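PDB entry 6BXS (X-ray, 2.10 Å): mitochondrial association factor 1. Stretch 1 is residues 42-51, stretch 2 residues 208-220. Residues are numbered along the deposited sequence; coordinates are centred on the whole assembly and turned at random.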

ATOM      1  N   SER A  42       3.896  16.002  -9.953  1.00 41.98           N
ATOM      2  CA  SER A  42       4.190  16.014 -11.382  1.00 43.57           C
ATOM      3  C   SER A  42       3.706  14.727 -12.041  1.00 44.44           C
ATOM      4  O   SER A  42       3.587  14.651 -13.264  1.00 44.09           O
ATOM      5  CB  SER A  42       5.689  16.201 -11.619  1.00 43.11           C
ATOM      6  OG  SER A  42       6.444  15.260 -10.876  1.00 46.71           O
ATOM      7  N   LYS A  43       3.430  13.716 -11.221  1.00 37.96           N
ATOM      8  CA  LYS A  43       2.946  12.434 -11.716  1.00 35.10           C
ATOM      9  C   LYS A  43       1.912  11.843 -10.763  1.00 33.14           C
ATOM     10  O   LYS A  43       1.719  12.337  -9.649  1.00 22.54           O
ATOM     11  CB  LYS A  43       4.112  11.463 -11.909  1.00 37.88           C
ATOM     12  CG  LYS A  43       4.800  11.053 -10.621  1.00 34.39           C
ATOM     13  CD  LYS A  43       6.154  10.410 -10.884  1.00 44.26           C
ATOM     14  CE  LYS A  43       7.158  11.423 -11.411  1.00 52.78           C
ATOM     15  NZ  LYS A  43       8.563  10.966 -11.233  1.00 61.56           N
ATOM     16  N   ARG A  44       1.248  10.784 -11.213  1.00 29.37           N
ATOM     17  CA  ARG A  44       0.174  10.172 -10.445  1.00 31.62           C
ATOM     18  C   ARG A  44       0.722   9.131  -9.473  1.00 26.66           C
ATOM     19  O   ARG A  44       1.007   7.995  -9.854  1.00 23.76           O
ATOM     20  CB  ARG A  44      -0.849   9.529 -11.378  1.00 29.81           C
ATOM     21  CG  ARG A  44      -1.316  10.435 -12.515  1.00 31.55           C
ATOM     22  CD  ARG A  44      -2.363   9.739 -13.372  1.00 29.45           C
ATOM     23  NE  ARG A  44      -3.336   9.043 -12.538  1.00 28.05           N
ATOM     24  CZ  ARG A  44      -4.376   9.625 -11.948  1.00 30.28           C
ATOM     25  NH1 ARG A  44      -5.192   8.903 -11.195  1.00 35.84           N
ATOM     26  NH2 ARG A  44      -4.607  10.921 -12.109  1.00 33.40           N
ATOM     27  N   VAL A  45       0.864   9.536  -8.215  1.00 19.50           N
ATOM     28  CA  VAL A  45       1.394   8.667  -7.172  1.00 23.39           C
ATOM     29  C   VAL A  45       0.263   8.102  -6.318  1.00 24.34           C
ATOM     30  O   VAL A  45      -0.525   8.855  -5.749  1.00 26.30           O
ATOM     31  CB  VAL A  45       2.382   9.421  -6.262  1.00 21.22           C
ATOM     32  CG1 VAL A  45       3.046   8.461  -5.276  1.00 22.53           C
ATOM     33  CG2 VAL A  45       3.431  10.142  -7.095  1.00 20.97           C
ATOM     34  N   ALA A  46       0.191   6.776  -6.238  1.00 20.64           N
ATOM     35  CA  ALA A  46      -0.783   6.102  -5.387  1.00 26.72           C
ATOM     36  C   ALA A  46      -0.114   5.639  -4.100  1.00 21.13           C
ATOM     37  O   ALA A  46       0.844   4.872  -4.134  1.00 19.88           O
ATOM     38  CB  ALA A  46      -1.406   4.923  -6.116  1.00 24.73           C
ATOM     39  N   THR A  47      -0.621   6.107  -2.966  1.00 19.63           N
ATOM     40  CA  THR A  47      -0.030   5.775  -1.677  1.00 17.48           C
ATOM     41  C   THR A  47      -0.702   4.540  -1.080  1.00 21.74           C
ATOM     42  O   THR A  47      -1.926   4.393  -1.133  1.00 19.53           O
ATOM     43  CB  THR A  47      -0.134   6.956  -0.701  1.00 22.95           C
ATOM     44  OG1 THR A  47       0.486   8.107  -1.291  1.00 20.35           O
ATOM     45  CG2 THR A  47       0.556   6.631   0.614  1.00 23.63           C
ATOM     46  N   VAL A  48       0.114   3.657  -0.511  1.00 19.52           N
ATOM     47  CA  VAL A  48      -0.357   2.379   0.010  1.00 22.04           C
ATOM     48  C   VAL A  48      -0.640   2.461   1.506  1.00 22.47           C
ATOM     49  O   VAL A  48       0.269   2.638   2.314  1.00 23.25           O
ATOM     50  CB  VAL A  48       0.670   1.259  -0.250  1.00 22.41           C
ATOM     51  CG1 VAL A  48       0.263  -0.036   0.455  1.00 25.49           C
ATOM     52  CG2 VAL A  48       0.827   1.024  -1.750  1.00 22.22           C
ATOM     53  N   ASP A  49      -1.910   2.316   1.864  1.00 23.59           N
ATOM     54  CA  ASP A  49      -2.324   2.336   3.259  1.00 20.26           C
ATOM     55  C   ASP A  49      -1.886   1.066   3.978  1.00 20.36           C
ATOM     56  O   ASP A  49      -2.174  -0.040   3.522  1.00 24.16           O
ATOM     57  CB  ASP A  49      -3.843   2.488   3.352  1.00 21.51           C
ATOM     58  CG  ASP A  49      -4.321   2.804   4.760  1.00 26.47           C
ATOM     59  OD1 ASP A  49      -3.506   2.751   5.707  1.00 27.15           O
ATOM     60  OD2 ASP A  49      -5.525   3.098   4.919  1.00 22.39           O
ATOM     61  N   ALA A  50      -1.194   1.221   5.101  1.00 21.24           N
ATOM     62  CA  ALA A  50      -0.895   0.084   5.963  1.00 22.13           C
ATOM     63  C   ALA A  50      -2.179  -0.342   6.665  1.00 19.87           C
ATOM     64  O   ALA A  50      -2.501   0.147   7.748  1.00 23.81           O
ATOM     65  CB  ALA A  50       0.186   0.434   6.971  1.00 23.69           C
ATOM     66  N   GLY A  51      -2.903  -1.261   6.035  1.00 20.40           N
ATOM     67  CA  GLY A  51      -4.252  -1.601   6.442  1.00 22.88           C
ATOM     68  C   GLY A  51      -4.354  -2.469   7.678  1.00 23.18           C
ATOM     69  O   GLY A  51      -3.365  -3.028   8.152  1.00 20.79           O
ATOM     70  N   VAL A 208      -6.799   6.239 -18.534  1.00 24.31           N
ATOM     71  CA  VAL A 208      -7.182   7.579 -18.106  1.00 25.47           C
ATOM     72  C   VAL A 208      -6.473   7.977 -16.818  1.00 28.79           C
ATOM     73  O   VAL A 208      -5.998   9.105 -16.682  1.00 24.92           O
ATOM     74  CB  VAL A 208      -8.703   7.685 -17.881  1.00 32.25           C
ATOM     75  CG1 VAL A 208      -9.106   9.136 -17.638  1.00 31.34           C
ATOM     76  CG2 VAL A 208      -9.461   7.112 -19.070  1.00 37.69           C
ATOM     77  N   LYS A 209      -6.415   7.042 -15.876  1.00 30.61           N
ATOM     78  CA  LYS A 209      -5.870   7.314 -14.552  1.00 31.27           C
ATOM     79  C   LYS A 209      -4.875   6.240 -14.134  1.00 27.27           C
ATOM     80  O   LYS A 209      -5.121   5.481 -13.197  1.00 26.29           O
ATOM     81  CB  LYS A 209      -7.005   7.422 -13.536  1.00 29.25           C
ATOM     82  CG  LYS A 209      -7.928   8.594 -13.816  1.00 31.95           C
ATOM     83  CD  LYS A 209      -8.739   8.994 -12.602  1.00 35.33           C
ATOM     84  CE  LYS A 209      -9.421  10.337 -12.827  1.00 40.99           C
ATOM     85  NZ  LYS A 209      -8.434  11.449 -12.962  1.00 38.50           N
ATOM     86  N   PRO A 210      -3.734   6.182 -14.831  1.00 27.05           N
ATOM     87  CA  PRO A 210      -2.689   5.201 -14.527  1.00 25.38           C
ATOM     88  C   PRO A 210      -1.975   5.495 -13.217  1.00 20.12           C
ATOM     89  O   PRO A 210      -1.880   6.654 -12.810  1.00 22.39           O
ATOM     90  CB  PRO A 210      -1.725   5.342 -15.707  1.00 21.89           C
ATOM     91  CG  PRO A 210      -1.898   6.745 -16.155  1.00 25.96           C
ATOM     92  CD  PRO A 210      -3.349   7.063 -15.947  1.00 28.12           C
ATOM     93  N   VAL A 211      -1.481   4.448 -12.568  1.00 18.67           N
ATOM     94  CA  VAL A 211      -0.602   4.609 -11.421  1.00 21.11           C
ATOM     95  C   VAL A 211       0.831   4.658 -11.932  1.00 23.79           C
ATOM     96  O   VAL A 211       1.355   3.660 -12.428  1.00 21.04           O
ATOM     97  CB  VAL A 211      -0.758   3.470 -10.406  1.00 20.05           C
ATOM     98  CG1 VAL A 211       0.140   3.708  -9.198  1.00 19.37           C
ATOM     99  CG2 VAL A 211      -2.213   3.340  -9.975  1.00 24.95           C
ATOM    100  N   GLU A 212       1.455   5.823 -11.811  1.00 22.11           N
ATOM    101  CA  GLU A 212       2.787   6.042 -12.361  1.00 25.09           C
ATOM    102  C   GLU A 212       3.852   5.850 -11.287  1.00 24.64           C
ATOM    103  O   GLU A 212       5.029   5.658 -11.590  1.00 23.77           O
ATOM    104  CB  GLU A 212       2.873   7.440 -12.973  1.00 23.84           C
ATOM    105  CG  GLU A 212       1.677   7.764 -13.864  1.00 27.63           C
ATOM    106  CD  GLU A 212       1.786   9.109 -14.552  1.00 33.20           C
ATOM    107  OE1 GLU A 212       1.707   9.149 -15.798  1.00 43.13           O
ATOM    108  OE2 GLU A 212       1.931  10.130 -13.849  1.00 31.51           O
ATOM    109  N   ALA A 213       3.429   5.892 -10.028  1.00 20.59           N
ATOM    110  CA  ALA A 213       4.320   5.611  -8.913  1.00 21.49           C
ATOM    111  C   ALA A 213       3.509   5.134  -7.718  1.00 24.50           C
ATOM    112  O   ALA A 213       2.323   5.447  -7.606  1.00 22.40           O
ATOM    113  CB  ALA A 213       5.125   6.845  -8.552  1.00 26.35           C
ATOM    114  N   ILE A 214       4.145   4.363  -6.840  1.00 19.99           N
ATOM    115  CA  ILE A 214       3.519   3.968  -5.585  1.00 26.99           C
ATOM    116  C   ILE A 214       4.374   4.394  -4.395  1.00 25.73           C
ATOM    117  O   ILE A 214       5.584   4.161  -4.364  1.00 21.90           O
ATOM    118  CB  ILE A 214       3.256   2.446  -5.521  1.00 27.17           C
ATOM    119  CG1 ILE A 214       4.486   1.655  -5.968  1.00 31.63           C
ATOM    120  CG2 ILE A 214       2.057   2.091  -6.389  1.00 30.87           C
ATOM    121  CD1 ILE A 214       4.341   0.154  -5.775  1.00 36.34           C
ATOM    122  N   ARG A 215       3.722   5.035  -3.428  1.00 20.88           N
ATOM    123  CA  ARG A 215       4.376   5.498  -2.211  1.00 19.80           C
ATOM    124  C   ARG A 215       4.085   4.527  -1.072  1.00 23.27           C
ATOM    125  O   ARG A 215       2.940   4.395  -0.636  1.00 23.08           O
ATOM    126  CB  ARG A 215       3.900   6.910  -1.861  1.00 20.73           C
ATOM    127  CG  ARG A 215       4.536   7.508  -0.618  1.00 20.88           C
ATOM    128  CD  ARG A 215       4.250   9.002  -0.527  1.00 22.30           C
ATOM    129  NE  ARG A 215       4.821   9.738  -1.655  1.00 22.65           N
ATOM    130  CZ  ARG A 215       4.688  11.047  -1.848  1.00 26.93           C
ATOM    131  NH1 ARG A 215       3.998  11.788  -0.991  1.00 23.72           N
ATOM    132  NH2 ARG A 215       5.245  11.619  -2.907  1.00 24.40           N
ATOM    133  N   LEU A 216       5.130   3.854  -0.599  1.00 23.53           N
ATOM    134  CA  LEU A 216       4.989   2.759   0.357  1.00 21.33           C
ATOM    135  C   LEU A 216       5.480   3.123   1.755  1.00 25.20           C
ATOM    136  O   LEU A 216       6.484   3.821   1.897  1.00 23.38           O
ATOM    137  CB  LEU A 216       5.768   1.535  -0.131  1.00 24.75           C
ATOM    138  CG  LEU A 216       5.381   0.969  -1.495  1.00 33.31           C
ATOM    139  CD1 LEU A 216       6.465   0.046  -2.021  1.00 36.10           C
ATOM    140  CD2 LEU A 216       4.064   0.235  -1.388  1.00 38.14           C
ATOM    141  N   PRO A 217       4.776   2.648   2.794  1.00 23.70           N
ATOM    142  CA  PRO A 217       5.372   2.651   4.130  1.00 20.94           C
ATOM    143  C   PRO A 217       6.219   1.400   4.316  1.00 22.86           C
ATOM    144  O   PRO A 217       6.244   0.559   3.415  1.00 21.22           O
ATOM    145  CB  PRO A 217       4.155   2.638   5.051  1.00 27.50           C
ATOM    146  CG  PRO A 217       3.157   1.838   4.287  1.00 24.15           C
ATOM    147  CD  PRO A 217       3.376   2.184   2.831  1.00 23.53           C
ATOM    148  N   LEU A 218       6.904   1.273   5.446  1.00 29.14           N
ATOM    149  CA  LEU A 218       7.516   0.001   5.801  1.00 23.87           C
ATOM    150  C   LEU A 218       6.435  -0.889   6.401  1.00 24.52           C
ATOM    151  O   LEU A 218       6.100  -0.767   7.580  1.00 25.16           O
ATOM    152  CB  LEU A 218       8.671   0.186   6.781  1.00 20.79           C
ATOM    153  CG  LEU A 218       9.356  -1.115   7.214  1.00 22.11           C
ATOM    154  CD1 LEU A 218      10.178  -1.707   6.075  1.00 25.57           C
ATOM    155  CD2 LEU A 218      10.215  -0.881   8.445  1.00 25.62           C
ATOM    156  N   LEU A 219       5.883  -1.773   5.578  1.00 22.62           N
ATOM    157  CA  LEU A 219       4.776  -2.623   5.992  1.00 24.33           C
ATOM    158  C   LEU A 219       5.178  -3.549   7.135  1.00 23.15           C
ATOM    159  O   LEU A 219       6.308  -4.032   7.190  1.00 21.69           O
ATOM    160  CB  LEU A 219       4.267  -3.437   4.803  1.00 19.61           C
ATOM    161  CG  LEU A 219       3.580  -2.608   3.717  1.00 25.15           C
ATOM    162  CD1 LEU A 219       3.515  -3.377   2.411  1.00 23.91           C
ATOM    163  CD2 LEU A 219       2.187  -2.196   4.164  1.00 26.06           C
ATOM    164  N   GLY A 220       4.245  -3.779   8.052  1.00 21.12           N
ATOM    165  CA  GLY A 220       4.488  -4.644   9.192  1.00 19.62           C
ATOM    166  C   GLY A 220       5.115  -3.911  10.365  1.00 26.20           C
ATOM    167  O   GLY A 220       5.287  -4.488  11.438  1.00 29.67           O
TER

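The strand that begins at Val45 runs parallel to strand 213-216, and apolar side chains pack on the faces of the sheet and continue beyond the paired residues. On the face that carries Ala46 and Ile214, the methyl of Ala46 lies 3.7 Å (CB to CG1) from Val211, while Ile214 approaches it more loosely: its CG2 is 4.5 Å from Ala46 CB, and the end of the side chain leads away. Alanine suits this position, since its methyl is enough to reach Val211 CG1. Farther along, Val48 points toward the other stretch, and its CG2 packs 3.4 Å from Leu216 CD2. Leu216 itself starts away from the contact, but its m,t rotamer brings the branched end back.

Beyond the paired residues the packing continues through Pro217, whose CD lies 4.2 Å from Val48 CB and whose CG lies 4.2 Å from Ala50 CB. Proline has no amide hydrogen to offer, so Val48 O meets its CD, at 3.2 Å, instead of an N-H donor. Leu219 CD2, 4.3 Å from Ala50 CB, closes this end.

On the face of Val45 and Thr47, Val45 CG2 touches Ala213 CB at 4.0 Å, and Val45 CG1 rests 3.8 Å from Arg215 CB. The aliphatic part of Arg215 thus offers an apolar surface, while its guanidinium is hydrogen-bonded elsewhere in the structure.

Backbone hydrogen bonds tie the strands together in the alternating pattern of a parallel sheet. Ala46 N donates to Ala213 O (2.9 Å), Arg215 N to Ala46 O (3.0 Å), and Val48 N to Arg215 O (2.9 Å). Ala46 thus bonds through N and O to Ala213 and Arg215, which flank Ile214, and Arg215 does the same with Ala46 and Val48, which flank Thr47. CA-H...O contacts supplement the ladder, the shortest from Ile214 CA to Ala46 O at 3.2 Å.

The polar edge centres on Arg44, which is buried and extensively covered by the other stretch. Its carbonyl O accepts from both Glu212 N (3.0 Å) and Ala213 N (3.2 Å), and its N donates to Glu212 OE2 (2.8 Å), so the glutamate carboxylate serves a backbone amide. Arginine is long enough to carry NE to Pro210 O (2.8 Å), near the guanidinium plane, while Lys209 CB lies over one face. The charged ends of Arg44 and Lys209 come close, NH2 to NZ 4.0 Å, an unfavourable pairing; hydrogen bonds elsewhere in the structure satisfy Arg44 NH1 and NH2.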